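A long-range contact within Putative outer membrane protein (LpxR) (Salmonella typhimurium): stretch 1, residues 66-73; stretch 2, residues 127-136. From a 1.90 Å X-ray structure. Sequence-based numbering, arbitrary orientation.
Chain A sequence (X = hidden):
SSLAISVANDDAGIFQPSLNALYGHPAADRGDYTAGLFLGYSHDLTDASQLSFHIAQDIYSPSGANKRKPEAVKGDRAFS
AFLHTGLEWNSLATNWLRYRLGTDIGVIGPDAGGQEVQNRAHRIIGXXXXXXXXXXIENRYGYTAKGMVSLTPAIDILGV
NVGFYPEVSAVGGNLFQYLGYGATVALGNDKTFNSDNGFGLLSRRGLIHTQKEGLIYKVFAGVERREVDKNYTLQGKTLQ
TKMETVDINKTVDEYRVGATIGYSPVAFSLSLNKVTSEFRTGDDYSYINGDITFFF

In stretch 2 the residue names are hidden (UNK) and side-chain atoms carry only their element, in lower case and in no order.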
# COMPACT_ATOMS: atom_id res chain seq x y z
N ASN A 66 -7.00 7.03 -21.62
CA ASN A 66 -7.83 5.83 -21.47
C ASN A 66 -8.90 5.98 -20.38
O ASN A 66 -9.91 5.29 -20.44
CB ASN A 66 -6.98 4.56 -21.24
CG ASN A 66 -6.12 4.21 -22.44
OD1 ASN A 66 -6.46 4.54 -23.57
ND2 ASN A 66 -5.04 3.52 -22.20
N LYS A 67 -8.69 6.90 -19.43
CA LYS A 67 -9.63 7.10 -18.30
C LYS A 67 -11.02 7.54 -18.77
O LYS A 67 -12.04 7.27 -18.10
CB LYS A 67 -9.08 8.16 -17.34
CG LYS A 67 -8.02 7.66 -16.38
CD LYS A 67 -7.65 8.76 -15.40
CE LYS A 67 -6.59 8.33 -14.39
NZ LYS A 67 -6.09 9.53 -13.62
N ARG A 68 -11.06 8.23 -19.92
CA ARG A 68 -12.31 8.78 -20.44
C ARG A 68 -13.00 7.94 -21.51
O ARG A 68 -14.07 8.34 -22.00
CB ARG A 68 -12.08 10.20 -20.96
CG ARG A 68 -11.62 11.18 -19.89
CD ARG A 68 -11.90 12.62 -20.29
NE ARG A 68 -11.65 13.55 -19.19
CZ ARG A 68 -12.45 13.73 -18.12
NH1 ARG A 68 -13.60 13.06 -17.98
NH2 ARG A 68 -12.10 14.62 -17.19
N LYS A 69 -12.43 6.79 -21.86
CA LYS A 69 -13.03 5.93 -22.90
C LYS A 69 -14.22 5.12 -22.36
O LYS A 69 -14.30 4.87 -21.15
CB LYS A 69 -11.95 5.05 -23.56
CG LYS A 69 -10.98 5.91 -24.37
CD LYS A 69 -9.72 5.22 -24.79
CE LYS A 69 -8.90 6.15 -25.71
NZ LYS A 69 -7.45 5.79 -25.79
N PRO A 70 -15.16 4.71 -23.24
CA PRO A 70 -16.39 4.07 -22.77
C PRO A 70 -16.15 2.70 -22.16
O PRO A 70 -16.93 2.27 -21.30
CB PRO A 70 -17.25 3.91 -24.04
CG PRO A 70 -16.60 4.67 -25.09
CD PRO A 70 -15.16 4.89 -24.71
N GLU A 71 -15.11 2.00 -22.62
CA GLU A 71 -14.80 0.65 -22.12
C GLU A 71 -13.30 0.51 -21.83
O GLU A 71 -12.52 1.41 -22.12
CB GLU A 71 -15.23 -0.42 -23.12
CG GLU A 71 -16.71 -0.40 -23.40
CD GLU A 71 -17.10 -1.25 -24.58
OE1 GLU A 71 -18.03 -2.08 -24.41
OE2 GLU A 71 -16.47 -1.09 -25.65
N ALA A 72 -12.93 -0.63 -21.25
CA ALA A 72 -11.52 -0.93 -21.02
C ALA A 72 -10.78 -0.89 -22.35
O ALA A 72 -11.39 -1.10 -23.41
CB ALA A 72 -11.35 -2.28 -20.35
N VAL A 73 -9.48 -0.61 -22.29
CA VAL A 73 -8.62 -0.50 -23.48
C VAL A 73 -7.61 -1.65 -23.41
O VAL A 73 -6.88 -1.80 -22.41
CB VAL A 73 -7.88 0.88 -23.51
CG1 VAL A 73 -6.81 0.92 -24.58
CG2 VAL A 73 -8.87 2.02 -23.74
N UNK A 127 -16.32 17.01 -10.88
CA UNK A 127 -15.65 16.31 -11.98
C UNK A 127 -16.63 15.40 -12.71
O UNK A 127 -17.66 15.02 -12.16
c UNK A 127 -14.47 15.51 -11.45
N UNK A 128 -16.35 15.06 -13.97
CA UNK A 128 -17.21 14.10 -14.67
C UNK A 128 -16.83 12.67 -14.28
O UNK A 128 -15.68 12.39 -13.94
c UNK A 128 -17.17 14.28 -16.21
o UNK A 128 -18.35 17.49 -15.37
o UNK A 128 -19.74 15.90 -16.00
c UNK A 128 -18.60 16.42 -15.97
c UNK A 128 -17.46 15.71 -16.72
N UNK A 129 -17.80 11.78 -14.31
CA UNK A 129 -17.53 10.40 -13.99
C UNK A 129 -16.89 9.69 -15.19
O UNK A 129 -17.01 10.15 -16.33
n UNK A 129 -23.65 8.50 -13.73
c UNK A 129 -18.77 9.68 -13.46
c UNK A 129 -19.94 9.54 -14.42
c UNK A 129 -21.12 8.83 -13.72
c UNK A 129 -22.48 9.35 -14.20
N UNK A 130 -16.18 8.60 -14.91
CA UNK A 130 -15.50 7.82 -15.94
C UNK A 130 -16.39 6.65 -16.32
O UNK A 130 -16.64 5.77 -15.49
c UNK A 130 -12.94 9.50 -15.96
c UNK A 130 -13.13 8.39 -15.13
c UNK A 130 -11.33 9.24 -13.71
o UNK A 130 -10.22 11.27 -14.19
c UNK A 130 -11.18 10.33 -14.54
c UNK A 130 -12.31 8.27 -14.01
c UNK A 130 -11.97 10.47 -15.67
c UNK A 130 -14.15 7.32 -15.44
N UNK A 131 -16.88 6.64 -17.58
CA UNK A 131 -17.85 5.62 -18.00
C UNK A 131 -17.33 4.17 -18.02
O UNK A 131 -18.13 3.25 -17.91
c UNK A 131 -16.60 7.62 -18.65
c UNK A 131 -18.29 6.09 -19.41
c UNK A 131 -17.11 6.92 -19.89
N UNK A 132 -16.02 3.97 -18.15
CA UNK A 132 -15.46 2.60 -18.28
C UNK A 132 -15.56 1.77 -17.01
O UNK A 132 -15.17 0.61 -16.99
c UNK A 132 -14.02 2.61 -18.83
N UNK A 133 -16.11 2.36 -15.93
CA UNK A 133 -16.49 1.58 -14.77
C UNK A 133 -17.52 0.49 -15.14
O UNK A 133 -17.59 -0.52 -14.48
c UNK A 133 -14.16 0.48 -10.52
c UNK A 133 -13.30 2.75 -10.23
c UNK A 133 -13.25 1.41 -9.91
c UNK A 133 -14.23 3.16 -11.20
n UNK A 133 -14.48 4.41 -11.71
c UNK A 133 -15.13 2.25 -11.84
c UNK A 133 -15.50 4.32 -12.64
c UNK A 133 -15.92 3.01 -12.76
c UNK A 133 -17.01 2.48 -13.64
c UNK A 133 -15.09 0.90 -11.48
N UNK A 134 -18.29 0.69 -16.22
CA UNK A 134 -19.25 -0.32 -16.71
C UNK A 134 -18.51 -1.56 -17.19
O UNK A 134 -19.08 -2.65 -17.21
n UNK A 134 -19.78 2.34 -20.89
c UNK A 134 -19.45 0.68 -19.12
c UNK A 134 -20.36 1.39 -20.15
c UNK A 134 -20.17 0.25 -17.84
o UNK A 134 -21.55 1.08 -20.29
N UNK A 135 -17.26 -1.38 -17.62
CA UNK A 135 -16.44 -2.48 -18.11
C UNK A 135 -15.33 -2.87 -17.11
O UNK A 135 -14.26 -3.35 -17.49
c UNK A 135 -15.87 -2.11 -19.51
o UNK A 135 -15.88 -4.43 -20.06
o UNK A 135 -14.49 -3.11 -21.15
c UNK A 135 -15.38 -3.31 -20.29
N UNK A 136 -15.58 -2.64 -15.81
CA UNK A 136 -14.61 -2.99 -14.75
C UNK A 136 -14.35 -4.50 -14.66
O UNK A 136 -15.09 -5.30 -15.22
c UNK A 136 -16.62 -2.39 -11.40
c UNK A 136 -15.06 -2.41 -13.39
o UNK A 136 -15.79 -2.42 -10.50
c UNK A 136 -16.32 -3.05 -12.74
n UNK A 136 -17.79 -1.77 -11.28
O HOH W 1 -13.99 5.86 -18.79
O HOH W 2 -8.57 10.70 -12.52
O HOH W 3 -15.15 10.86 -18.40
O HOH W 4 -13.56 13.72 -14.97

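Position 127 carries a single side-chain carbon, which touches nothing on stretch 1; this is Ala-127. Position 128 has three carbons in a row, the last bearing two oxygens, a carboxylate: Glu-128. Its CB lies 4.2 Å from NH1 of Arg-68, but the acid end leads away, so no salt bridge to that arginine forms. Instead its backbone O accepts a hydrogen bond from water 4, which in turn accepts one from Arg-68 NH2. Position 129 shows four carbons in a row ending in nitrogen, the pattern of lysine. Lys-129 points away from stretch 1 and contributes through its backbone O, which receives a hydrogen bond from water 3; that water also accepts a weak one from Arg-68 NH1.

At position 130 one carbon leads to a six-carbon ring bearing an oxygen, hence Tyr-130. The flat ring suits its neighbors: CB of Lys-67 sits over one face, 4.1 Å from the centroid of the Tyr-130 ring, in a CH-pi contact, while NH1 of Arg-68 lies at the ring edge, 3.8 Å from CE2 of Tyr-130. The hydroxyl adds a polar end, meeting Lys-67 NZ through water 2.

Position 131 has three carbons closing a ring onto the backbone nitrogen, so it is Pro-131. Its CG packs 3.7 Å from O of Lys-69, and its phi of -65° fits the start of the 3-10 segment. Position 132 has one carbon, directed toward stretch 1 and 3.3 Å from O of Lys-69: Ala-132. So small a side chain allows a close backbone approach, with CA of Ala-132 3.4 Å from O of Pro-70 in a CA-H...O contact.

Position 133 bears fused five- and six-membered rings containing one nitrogen, which identifies Trp-133; it is buried and points away from stretch 1. Position 134 has three carbons, the last carrying one oxygen and one nitrogen. Gln-134 suits the site because its amide can donate: NE2 of Gln-134 hydrogen-bonds to O of Pro-70 at 2.9 Å. Position 135 has two carbons, the second with two oxygens. This is Asp-135, a short acceptor whose OD2 takes a hydrogen bond from N of Ala-72 at 2.9 Å. Position 136 repeats the amide pattern on three carbons, but Gln-136 points away.

The contact thus joins Tyr-130 packing to two direct hydrogen bonds that fasten the backbone of stretch 1. Between them, water 1 donates to the O atoms of Lys-67 and Lys-69 and accepts from N of Ala-132, tying the two backbones together.

Stretch 2, residues 127-136: AEKYPAWQDQ
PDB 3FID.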